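Putative acetyl/propionyl-CoA carboxylase, alpha subunit (PDB 2O1Q) is a zinc-bound, ChrR-type cupin-like protein of uncertain activity that may act as an acetylacetone dioxygenase. Local coordinates at residues Glu10-Asp15 with Lys34-Ser39. Residues are numbered along the deposited sequence; the frame is centred on the assembly and turned at random.
Sequences EYVQMD and KLLHVS. With PG4 (tetraethylene glycol), chain H.
E10 and H37 meet carboxylate to ring edge: H37 ND1 donates to E10 OE1 at 2.7 Å with an N-H...O angle of 168°. The acceptor lies close to the imidazole plane, whereas the donor stands above the carboxylate plane, and the two planes are turned 42° apart. CG of H37 is anti to its backbone N (chi1 171°), and the ring beyond it meets E10 with its ND1 edge; NE2 shares a 2.6 Å hydrogen bond with S39 OG, so both ring nitrogens are engaged. OE1 also accepts from a water, which in turn donates to L36 O at 2.7 Å. An alanine at E10 would probably leave H37 ND1 and this water without their shared acceptor, and K4 of the third subunit without the carboxylate that OE2 offers it in a salt bridge. A tetraethylene glycol takes the N-H of V38 on its O1.

In the middle, L36 crosses both V12 and M14 at about a right angle, its CD2 lying 3.9 Å from M14 CG and 4.2 Å from V12 CG1. At the far end K34, extended beyond CG, donates a 2.8 Å hydrogen bond from NZ to M14 O, approaching above the carbonyl plane, and a second to V17 O.

The strands run antiparallel but 8.1 Å apart at their axes, bridged by side chains and water. Strand 10-13 thus lies beside the cupin-like domain's antiparallel sheet yet extends that of the second subunit, whose Y95 stacks on H37. Strand 32-39 pairs with strand 44-51, where L36 and H37 form a classic beta bulge opposite T46, and V38 packs on helix 136-144.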
# COMPACT_ATOMS: atom_id res chain seq x y z
N GLU A 10 -9.94 -14.61 -4.68
CA GLU A 10 -9.20 -15.76 -5.19
C GLU A 10 -9.02 -16.82 -4.13
O GLU A 10 -8.97 -16.53 -2.94
CB GLU A 10 -7.82 -15.35 -5.68
CG GLU A 10 -7.83 -14.20 -6.66
CD GLU A 10 -6.44 -13.61 -6.90
OE1 GLU A 10 -5.40 -14.19 -6.49
OE2 GLU A 10 -6.40 -12.54 -7.52
N TYR A 11 -8.92 -18.06 -4.59
CA TYR A 11 -8.62 -19.22 -3.76
C TYR A 11 -7.70 -20.16 -4.52
O TYR A 11 -7.94 -20.42 -5.70
CB TYR A 11 -9.86 -19.96 -3.30
CG TYR A 11 -9.49 -21.17 -2.48
CD1 TYR A 11 -8.88 -21.02 -1.23
CD2 TYR A 11 -9.64 -22.43 -2.98
CE1 TYR A 11 -8.45 -22.09 -0.51
CE2 TYR A 11 -9.21 -23.52 -2.28
CZ TYR A 11 -8.62 -23.33 -1.04
OH TYR A 11 -8.19 -24.41 -0.34
N VAL A 12 -6.66 -20.65 -3.86
CA VAL A 12 -5.73 -21.59 -4.44
C VAL A 12 -5.63 -22.80 -3.51
O VAL A 12 -5.23 -22.64 -2.34
CB VAL A 12 -4.27 -21.01 -4.60
CG1 VAL A 12 -3.27 -22.11 -5.05
CG2 VAL A 12 -4.30 -19.81 -5.52
N GLN A 13 -5.93 -23.98 -4.04
CA GLN A 13 -5.71 -25.22 -3.32
C GLN A 13 -4.26 -25.64 -3.52
O GLN A 13 -3.87 -26.14 -4.56
CB GLN A 13 -6.69 -26.26 -3.84
CG GLN A 13 -6.75 -27.55 -3.05
CD GLN A 13 -7.14 -27.27 -1.61
OE1 GLN A 13 -8.21 -26.72 -1.37
NE2 GLN A 13 -6.26 -27.60 -0.66
N MSE A 14 -3.44 -25.34 -2.54
CA MSE A 14 -1.99 -25.31 -2.72
C MSE A 14 -1.42 -26.70 -3.01
O MSE A 14 -0.48 -26.78 -3.80
CB MSE A 14 -1.33 -24.68 -1.49
CG MSE A 14 -1.69 -23.18 -1.32
SE MSE A 14 -1.34 -22.52 0.41
CE MSE A 14 0.47 -23.00 0.26
N ASP A 15 -2.00 -27.77 -2.47
CA ASP A 15 -1.54 -29.10 -2.76
C ASP A 15 -2.03 -29.64 -4.10
O ASP A 15 -1.70 -30.77 -4.44
CB ASP A 15 -1.91 -30.08 -1.64
CG ASP A 15 -3.33 -30.06 -1.28
OD1 ASP A 15 -4.07 -29.12 -1.62
OD2 ASP A 15 -3.71 -31.00 -0.56
N LYS A 34 5.93 -21.99 -5.34
CA LYS A 34 4.57 -21.86 -5.93
C LYS A 34 4.27 -20.39 -5.78
O LYS A 34 4.27 -19.87 -4.66
CB LYS A 34 3.55 -22.70 -5.18
CG LYS A 34 3.92 -24.18 -5.17
CD LYS A 34 2.89 -24.99 -4.41
CE LYS A 34 3.33 -26.43 -4.31
NZ LYS A 34 2.28 -27.32 -3.71
N LEU A 35 3.99 -19.73 -6.90
CA LEU A 35 3.41 -18.42 -6.87
C LEU A 35 1.93 -18.53 -6.54
O LEU A 35 1.23 -19.29 -7.14
CB LEU A 35 3.59 -17.71 -8.20
CG LEU A 35 3.10 -16.26 -8.29
CD1 LEU A 35 3.89 -15.44 -7.27
CD2 LEU A 35 3.29 -15.73 -9.71
N LEU A 36 1.49 -17.75 -5.56
CA LEU A 36 0.14 -17.86 -5.05
C LEU A 36 -0.74 -16.70 -5.51
O LEU A 36 -1.95 -16.88 -5.78
CB LEU A 36 0.17 -17.91 -3.54
CG LEU A 36 0.87 -19.14 -2.95
CD1 LEU A 36 0.98 -18.96 -1.41
CD2 LEU A 36 0.19 -20.46 -3.37
N HIS A 37 -0.14 -15.53 -5.67
CA HIS A 37 -0.94 -14.34 -6.00
C HIS A 37 -0.06 -13.23 -6.53
O HIS A 37 1.07 -13.02 -6.03
CB HIS A 37 -1.74 -13.85 -4.79
CG HIS A 37 -2.41 -12.53 -4.99
ND1 HIS A 37 -3.63 -12.40 -5.61
CD2 HIS A 37 -2.03 -11.29 -4.65
CE1 HIS A 37 -3.94 -11.11 -5.69
NE2 HIS A 37 -2.99 -10.42 -5.08
N VAL A 38 -0.56 -12.47 -7.47
CA VAL A 38 0.00 -11.18 -7.83
C VAL A 38 -1.11 -10.12 -7.81
O VAL A 38 -2.22 -10.42 -8.28
CB VAL A 38 0.77 -11.18 -9.17
CG1 VAL A 38 1.94 -12.19 -9.16
CG2 VAL A 38 -0.20 -11.34 -10.38
N SER A 39 -0.76 -8.90 -7.40
CA SER A 39 -1.62 -7.74 -7.37
C SER A 39 -1.04 -6.72 -8.35
O SER A 39 -0.06 -6.02 -8.02
CB SER A 39 -1.61 -7.12 -6.00
OG SER A 39 -2.49 -7.84 -5.12
O1 PG4 H . -2.93 -13.83 -8.80
C1 PG4 H . -2.18 -14.48 -9.84
C2 PG4 H . -1.32 -15.59 -9.23
O2 PG4 H . -0.89 -16.60 -10.15
C3 PG4 H . -0.63 -17.82 -9.45
C4 PG4 H . -1.85 -18.72 -9.40
O3 PG4 H . -1.53 -20.04 -8.94
C5 PG4 H . -2.21 -21.07 -9.66
C6 PG4 H . -1.21 -22.05 -10.26
O4 PG4 H . -1.67 -22.70 -11.45
C7 PG4 H . -1.18 -22.28 -12.75
C8 PG4 H . 0.35 -22.21 -12.90
O5 PG4 H . 0.83 -22.78 -14.12
O HOH W 1 -4.43 -16.49 -6.76